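Local coordinates for protein LacI family transcription regulator (Bifidobacterium animalis subsp. lactis, PDB 4O5A) that probably regulates transcription as a LacI-family DNA-binding protein whose periplasmic-binding-protein-like domain is expected to sense a small-molecule effector, at residues N193-A198 with P248-I253; G180-H185 with A211-I216. One frame throughout, in Å; residues are numbered along the deposited sequence.

Contact 1 (N193-A198 with P248-I253); sequences NIARVA and PRPTAI
N193 turns its CG anti to the backbone N (chi1 -177°), and from there the amide reaches P248 O. ND2 donates to P248 O at 3.0 Å. P248 O lies close to the amide plane of N193, but ND2 stands above the carbonyl plane of P248. The P248 ring touches the same nitrogen with CB and CG. A water extends this grip. It accepts from N193 ND2 and donates to R249 O. An alanine at N193 would probably leave P248 O and the water without this donor and open a gap beside the P248 ring.

The backbone O of N193 accepts from T251 N at 2.9 Å. T251 OG1 hydrogen-bonds with H191 ND1. Further on, the segments run as parallel beta strands. A195 pairs with I253, and A195 N donates to A252 O at 3.0 Å. CA-H...O contacts from I194 CA to A252 O and from I253 CA to A195 O run beside this pairing. The pairing joins strand 193-197 to strand 252-255 in the mixed sheet of a periplasmic-binding-protein-like subdomain. Between them the chain runs through helix 206-219, edge strand 223-224 and helix 233-245.

Apolar groups meet on both faces of the sheet. On one, I194 CG2 touches A252 CB at 3.9 Å. On the other, A195 CB meets P250 CB at 4.1 Å. V197 CG2 meets I253 CG2 at 3.8 Å, and the two side chains lie oblique to each other. Helix 233-245 covers A195 through L243 and V197 through A239 and L243.

Contact 2 (G180-H185 with A211-I216); sequences GTMIRH and AAFSEI
I183 lays its CD1 methyl over one face of the F213 ring. The methyl is 3.7 Å from the ring centroid and 16° off the ring normal, a CH-pi contact. It sits off-centre, with F213 CD2 its nearest ring atom. I183 CG1 lies above and just outside the rim, 3.7 Å from F213 CE2. M182 takes the edge. It is a selenomethionine, and its CE lies near the ring plane, 4.3 Å from F213 CZ.

The other branch of I183 serves I216. Chi1 of -63° puts I183 CG1 beside the backbone N and anti to the carbonyl carbon. I183 CG2, then anti to the backbone N, lies 3.7 Å from I216 CG2. I183 CD1 is also close to I216 CB and CG2, so this one methyl lies between F213 and I216.

I216 extends its CD1 to the backbone of G180, 3.5 Å from G180 CA. G180 has no side chain, and the isoleucine tip packs directly on the main chain.

The link between the two segments is apolar, with no hydrogen bond across it. The helix axes approach to 10.3 Å and cross at -36°, their N-to-C directions pointing broadly the same way. Helix 175-188 and helix 206-219 flank strand 193-197 in the chain, as in an alpha/beta subdomain of this family. F213 also makes a cation-pi contact with R196 on that strand, and M182 and F213 both reach W284 of strand 280-284.

From the N terminus, helix 175-188 comes first, then strand 193-197 and helix 206-219. Contact 2 closes a loop of 25 residues between the two helices, and that loop contains the strand. Contact 1 starts on this strand and closes a longer loop of 49 residues that ends at strand 252-255. Helices 206-219 and 233-245 lie inside the longer loop. The segments alternate, so the two contacts cross and do not nest. Contact 1 joins neighbouring strands of the mixed sheet, while contact 2 joins two helices packed against it. Their centres are about 13 Å apart. They touch where R196 CD packs on F213 CZ at 3.8 Å.

Contact 1 (N193-A198 with P248-I253)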
ATOM      1  N   ASN A 193       5.944  19.120 -26.167  1.00 23.51           N
ATOM      2  CA  ASN A 193       7.144  19.136 -25.341  1.00 22.06           C
ATOM      3  C   ASN A 193       6.768  18.509 -24.009  1.00 22.24           C
ATOM      4  O   ASN A 193       6.074  19.130 -23.205  1.00 24.62           O
ATOM      5  CB  ASN A 193       7.634  20.584 -25.143  1.00 24.98           C
ATOM      6  CG  ASN A 193       8.934  20.681 -24.341  1.00 33.00           C
ATOM      7  OD1 ASN A 193       9.630  19.686 -24.108  1.00 30.58           O
ATOM      8  ND2 ASN A 193       9.267  21.900 -23.921  1.00 35.56           N
ATOM      9  N   ILE A 194       7.189  17.266 -23.789  1.00 23.20           N
ATOM     10  CA  ILE A 194       6.787  16.526 -22.601  1.00 19.55           C
ATOM     11  C   ILE A 194       7.989  15.921 -21.896  1.00 17.53           C
ATOM     12  O   ILE A 194       9.088  15.850 -22.452  1.00 20.60           O
ATOM     13  CB  ILE A 194       5.757  15.408 -22.919  1.00 19.15           C
ATOM     14  CG1 ILE A 194       6.410  14.264 -23.704  1.00 21.83           C
ATOM     15  CG2 ILE A 194       4.556  15.975 -23.684  1.00 24.03           C
ATOM     16  CD1 ILE A 194       5.532  13.046 -23.834  1.00 24.25           C
ATOM     17  N   ALA A 195       7.783  15.501 -20.660  1.00 15.15           N
ATOM     18  CA  ALA A 195       8.871  14.924 -19.894  1.00 16.77           C
ATOM     19  C   ALA A 195       8.391  13.768 -19.061  1.00 14.49           C
ATOM     20  O   ALA A 195       7.201  13.633 -18.788  1.00 18.78           O
ATOM     21  CB  ALA A 195       9.530  15.983 -19.016  1.00 20.14           C
ATOM     22  N   ARG A 196       9.338  12.914 -18.671  1.00 16.18           N
ATOM     23  CA  ARG A 196       9.054  11.798 -17.801  1.00 18.61           C
ATOM     24  C   ARG A 196       9.908  11.910 -16.558  1.00 16.67           C
ATOM     25  O   ARG A 196      11.110  12.189 -16.625  1.00 20.08           O
ATOM     26  CB  ARG A 196       9.407  10.479 -18.512  1.00 25.10           C
ATOM     27  CG  ARG A 196       8.248   9.566 -18.789  1.00 38.28           C
ATOM     28  CD  ARG A 196       8.732   8.243 -19.367  1.00 29.77           C
ATOM     29  NE  ARG A 196       8.961   7.222 -18.341  1.00 25.29           N
ATOM     30  CZ  ARG A 196       9.965   6.352 -18.364  1.00 24.21           C
ATOM     31  NH1 ARG A 196      10.856   6.392 -19.349  1.00 24.04           N
ATOM     32  NH2 ARG A 196      10.093   5.443 -17.399  1.00 24.73           N
ATOM     33  N   VAL A 197       9.284  11.696 -15.415  1.00 15.85           N
ATOM     34  CA  VAL A 197      10.018  11.518 -14.169  1.00 14.34           C
ATOM     35  C   VAL A 197       9.978  10.032 -13.857  1.00 17.23           C
ATOM     36  O   VAL A 197       8.957   9.516 -13.424  1.00 18.60           O
ATOM     37  CB  VAL A 197       9.387  12.363 -13.056  1.00 16.16           C
ATOM     38  CG1 VAL A 197      10.061  12.092 -11.708  1.00 18.73           C
ATOM     39  CG2 VAL A 197       9.518  13.842 -13.404  1.00 17.75           C
ATOM     40  N   ALA A 198      11.098   9.352 -14.103  1.00 16.11           N
ATOM     41  CA  ALA A 198      11.161   7.897 -14.052  1.00 20.46           C
ATOM     42  C   ALA A 198      11.769   7.397 -12.749  1.00 23.18           C
ATOM     43  O   ALA A 198      12.269   8.181 -11.942  1.00 24.78           O
ATOM     44  CB  ALA A 198      11.963   7.386 -15.228  1.00 22.24           C
ATOM     45  N   PRO A 248      12.883  25.397 -22.891  1.00 47.32           N
ATOM     46  CA  PRO A 248      11.415  25.504 -22.853  1.00 41.06           C
ATOM     47  C   PRO A 248      10.759  24.510 -21.879  1.00 33.52           C
ATOM     48  O   PRO A 248      11.040  23.312 -21.931  1.00 32.23           O
ATOM     49  CB  PRO A 248      11.008  25.167 -24.289  1.00 44.44           C
ATOM     50  CG  PRO A 248      12.082  24.226 -24.762  1.00 44.95           C
ATOM     51  CD  PRO A 248      13.355  24.726 -24.121  1.00 50.06           C
ATOM     52  N   ARG A 249       9.888  25.023 -21.011  1.00 31.01           N
ATOM     53  CA  ARG A 249       9.201  24.234 -19.980  1.00 30.96           C
ATOM     54  C   ARG A 249       8.271  23.192 -20.607  1.00 25.59           C
ATOM     55  O   ARG A 249       7.459  23.543 -21.473  1.00 25.77           O
ATOM     56  CB  ARG A 249       8.376  25.205 -19.125  1.00 32.76           C
ATOM     57  CG  ARG A 249       7.599  24.608 -17.959  1.00 37.69           C
ATOM     58  CD  ARG A 249       7.005  25.704 -17.064  1.00 37.54           C
ATOM     59  NE  ARG A 249       5.665  26.141 -17.468  1.00 34.72           N
ATOM     60  CZ  ARG A 249       5.075  27.255 -17.033  1.00 45.03           C
ATOM     61  NH1 ARG A 249       5.706  28.061 -16.188  1.00 44.52           N
ATOM     62  NH2 ARG A 249       3.855  27.573 -17.449  1.00 41.89           N
ATOM     63  N   PRO A 250       8.370  21.916 -20.179  1.00 23.52           N
ATOM     64  CA  PRO A 250       7.418  20.940 -20.721  1.00 24.03           C
ATOM     65  C   PRO A 250       5.982  21.304 -20.346  1.00 25.99           C
ATOM     66  O   PRO A 250       5.755  21.893 -19.279  1.00 22.42           O
ATOM     67  CB  PRO A 250       7.826  19.624 -20.046  1.00 22.53           C
ATOM     68  CG  PRO A 250       8.546  20.047 -18.782  1.00 29.01           C
ATOM     69  CD  PRO A 250       9.276  21.306 -19.183  1.00 25.44           C
ATOM     70  N   THR A 251       5.031  20.962 -21.212  1.00 21.81           N
ATOM     71  CA  THR A 251       3.622  21.221 -20.924  1.00 20.37           C
ATOM     72  C   THR A 251       2.923  20.000 -20.322  1.00 18.96           C
ATOM     73  O   THR A 251       1.761  20.076 -19.923  1.00 17.71           O
ATOM     74  CB  THR A 251       2.854  21.719 -22.179  1.00 22.42           C
ATOM     75  OG1 THR A 251       3.015  20.789 -23.264  1.00 23.63           O
ATOM     76  CG2 THR A 251       3.354  23.090 -22.615  1.00 25.44           C
ATOM     77  N   ALA A 252       3.608  18.862 -20.293  1.00 16.44           N
ATOM     78  CA  ALA A 252       3.065  17.678 -19.648  1.00 15.11           C
ATOM     79  C   ALA A 252       4.207  16.868 -19.062  1.00 15.69           C
ATOM     80  O   ALA A 252       5.296  16.809 -19.642  1.00 18.37           O
ATOM     81  CB  ALA A 252       2.252  16.833 -20.661  1.00 16.66           C
ATOM     82  N   ILE A 253       3.960  16.278 -17.896  1.00 14.80           N
ATOM     83  CA  ILE A 253       4.924  15.406 -17.235  1.00 13.29           C
ATOM     84  C   ILE A 253       4.244  14.102 -16.868  1.00 16.65           C
ATOM     85  O   ILE A 253       3.147  14.094 -16.298  1.00 18.31           O
ATOM     86  CB  ILE A 253       5.531  16.075 -15.973  1.00 15.02           C
ATOM     87  CG1 ILE A 253       6.245  17.359 -16.379  1.00 16.31           C
ATOM     88  CG2 ILE A 253       6.548  15.136 -15.301  1.00 17.21           C
ATOM     89  CD1 ILE A 253       6.648  18.234 -15.183  1.00 16.50           C
TER
HETATM   90  O   HOH W   1       7.202  24.221 -23.906  1.00 44.19           O

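Contact 2 (G180-H185 with A211-I216)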
ATOM      1  N   GLY A 180       2.577   4.221 -25.533  1.00 21.77           N
ATOM      2  CA  GLY A 180       1.853   4.754 -26.677  1.00 20.15           C
ATOM      3  C   GLY A 180       0.512   5.349 -26.301  1.00 22.74           C
ATOM      4  O   GLY A 180       0.144   6.422 -26.779  1.00 20.86           O
ATOM      5  N   THR A 181      -0.219   4.665 -25.428  1.00 19.65           N
ATOM      6  CA  THR A 181      -1.539   5.140 -25.037  1.00 18.70           C
ATOM      7  C   THR A 181      -1.427   6.504 -24.340  1.00 17.26           C
ATOM      8  O   THR A 181      -2.220   7.410 -24.615  1.00 19.84           O
ATOM      9  CB  THR A 181      -2.248   4.127 -24.118  1.00 23.53           C
ATOM     10  OG1 THR A 181      -2.458   2.904 -24.844  1.00 23.09           O
ATOM     11  CG2 THR A 181      -3.590   4.673 -23.674  1.00 27.03           C
HETATM   12  N   MSE A 182      -0.443   6.647 -23.457  1.00 18.63           N
HETATM   13  CA  MSE A 182      -0.246   7.899 -22.723  1.00 13.64           C
HETATM   14  C   MSE A 182       0.217   9.014 -23.652  1.00 20.69           C
HETATM   15  O   MSE A 182      -0.283  10.137 -23.592  1.00 20.47           O
HETATM   16  CB  MSE A 182       0.753   7.700 -21.596  1.00 16.00           C
HETATM   17  CG  MSE A 182       0.171   6.912 -20.439  1.00 20.25           C
HETATM   18 SE   MSE A 182       1.463   6.798 -19.001  0.55 20.99          SE
HETATM   19  CE  MSE A 182       2.634   5.491 -19.771  1.00 18.59           C
ATOM     20  N   ILE A 183       1.162   8.702 -24.524  1.00 18.36           N
ATOM     21  CA  ILE A 183       1.701   9.729 -25.405  1.00 19.39           C
ATOM     22  C   ILE A 183       0.651  10.172 -26.415  1.00 22.80           C
ATOM     23  O   ILE A 183       0.543  11.358 -26.719  1.00 22.31           O
ATOM     24  CB  ILE A 183       2.981   9.243 -26.113  1.00 20.15           C
ATOM     25  CG1 ILE A 183       4.061   8.957 -25.069  1.00 19.62           C
ATOM     26  CG2 ILE A 183       3.472  10.262 -27.131  1.00 23.91           C
ATOM     27  CD1 ILE A 183       5.193   8.112 -25.607  1.00 22.48           C
ATOM     28  N   ARG A 184      -0.134   9.237 -26.941  1.00 21.00           N
ATOM     29  CA  ARG A 184      -1.172   9.632 -27.894  1.00 18.81           C
ATOM     30  C   ARG A 184      -2.218  10.544 -27.243  1.00 19.75           C
ATOM     31  O   ARG A 184      -2.741  11.435 -27.892  1.00 21.39           O
ATOM     32  CB  ARG A 184      -1.843   8.409 -28.536  1.00 19.59           C
ATOM     33  CG  ARG A 184      -0.950   7.641 -29.497  1.00 21.42           C
ATOM     34  CD  ARG A 184      -1.769   6.628 -30.307  1.00 22.59           C
ATOM     35  NE  ARG A 184      -2.317   5.593 -29.428  1.00 26.61           N
ATOM     36  CZ  ARG A 184      -1.643   4.513 -29.040  1.00 25.60           C
ATOM     37  NH1 ARG A 184      -0.404   4.319 -29.478  1.00 25.23           N
ATOM     38  NH2 ARG A 184      -2.206   3.625 -28.220  1.00 26.20           N
ATOM     39  N   HIS A 185      -2.514  10.309 -25.963  1.00 17.22           N
ATOM     40  CA  HIS A 185      -3.453  11.134 -25.195  1.00 18.91           C
ATOM     41  C   HIS A 185      -2.902  12.565 -25.118  1.00 18.83           C
ATOM     42  O   HIS A 185      -3.637  13.534 -25.321  1.00 21.83           O
ATOM     43  CB  HIS A 185      -3.637  10.531 -23.793  1.00 20.63           C
ATOM     44  CG  HIS A 185      -4.518  11.326 -22.870  1.00 21.31           C
ATOM     45  ND1 HIS A 185      -5.883  11.442 -23.051  1.00 26.13           N
ATOM     46  CD2 HIS A 185      -4.232  11.987 -21.724  1.00 23.51           C
ATOM     47  CE1 HIS A 185      -6.391  12.171 -22.071  1.00 24.72           C
ATOM     48  NE2 HIS A 185      -5.415  12.507 -21.248  1.00 22.78           N
ATOM     49  N   ALA A 211      12.977   3.279 -24.552  1.00 25.57           N
ATOM     50  CA  ALA A 211      12.979   3.043 -25.992  1.00 31.47           C
ATOM     51  C   ALA A 211      11.624   3.384 -26.611  1.00 31.64           C
ATOM     52  O   ALA A 211      11.555   3.996 -27.680  1.00 25.91           O
ATOM     53  CB  ALA A 211      13.374   1.602 -26.311  1.00 31.93           C
ATOM     54  N   ALA A 212      10.549   2.983 -25.939  1.00 26.11           N
ATOM     55  CA  ALA A 212       9.204   3.283 -26.407  1.00 25.91           C
ATOM     56  C   ALA A 212       8.928   4.786 -26.419  1.00 21.69           C
ATOM     57  O   ALA A 212       8.426   5.314 -27.411  1.00 22.52           O
ATOM     58  CB  ALA A 212       8.157   2.546 -25.569  1.00 22.34           C
ATOM     59  N   PHE A 213       9.250   5.471 -25.328  1.00 25.13           N
ATOM     60  CA  PHE A 213       9.052   6.916 -25.276  1.00 22.95           C
ATOM     61  C   PHE A 213       9.871   7.660 -26.326  1.00 22.27           C
ATOM     62  O   PHE A 213       9.368   8.564 -26.988  1.00 22.95           O
ATOM     63  CB  PHE A 213       9.318   7.466 -23.865  1.00 19.27           C
ATOM     64  CG  PHE A 213       8.071   7.600 -23.045  1.00 20.32           C
ATOM     65  CD1 PHE A 213       7.480   6.484 -22.477  1.00 21.85           C
ATOM     66  CD2 PHE A 213       7.456   8.831 -22.886  1.00 24.65           C
ATOM     67  CE1 PHE A 213       6.309   6.595 -21.742  1.00 26.76           C
ATOM     68  CE2 PHE A 213       6.276   8.947 -22.159  1.00 27.43           C
ATOM     69  CZ  PHE A 213       5.709   7.825 -21.581  1.00 27.29           C
ATOM     70  N   SER A 214      11.129   7.279 -26.487  1.00 23.22           N
ATOM     71  CA  SER A 214      11.972   7.924 -27.480  1.00 28.14           C
ATOM     72  C   SER A 214      11.436   7.714 -28.890  1.00 29.10           C
ATOM     73  O   SER A 214      11.378   8.658 -29.675  1.00 27.69           O
ATOM     74  CB  SER A 214      13.415   7.429 -27.377  1.00 33.36           C
ATOM     75  OG  SER A 214      13.965   7.787 -26.124  1.00 34.96           O
ATOM     76  N   GLU A 215      11.039   6.490 -29.227  1.00 21.72           N
ATOM     77  CA  GLU A 215      10.589   6.227 -30.589  1.00 27.04           C
ATOM     78  C   GLU A 215       9.290   6.955 -30.917  1.00 25.48           C
ATOM     79  O   GLU A 215       9.165   7.586 -31.973  1.00 25.18           O
ATOM     80  CB  GLU A 215      10.398   4.732 -30.834  1.00 36.78           C
ATOM     81  CG  GLU A 215       9.786   4.441 -32.200  1.00 45.81           C
ATOM     82  CD  GLU A 215       9.405   2.988 -32.384  1.00 57.43           C
ATOM     83  OE1 GLU A 215       8.259   2.625 -32.031  1.00 58.55           O
ATOM     84  OE2 GLU A 215      10.249   2.215 -32.888  1.00 60.84           O
ATOM     85  N   ILE A 216       8.314   6.848 -30.022  1.00 25.59           N
ATOM     86  CA  ILE A 216       6.998   7.416 -30.278  1.00 29.15           C
ATOM     87  C   ILE A 216       7.050   8.937 -30.313  1.00 30.01           C
ATOM     88  O   ILE A 216       6.515   9.551 -31.234  1.00 26.25           O
ATOM     89  CB  ILE A 216       5.979   6.948 -29.240  1.00 25.64           C
ATOM     90  CG1 ILE A 216       5.795   5.435 -29.349  1.00 31.10           C
ATOM     91  CG2 ILE A 216       4.647   7.653 -29.429  1.00 26.19           C
ATOM     92  CD1 ILE A 216       5.027   4.846 -28.191  1.00 30.63           C
TER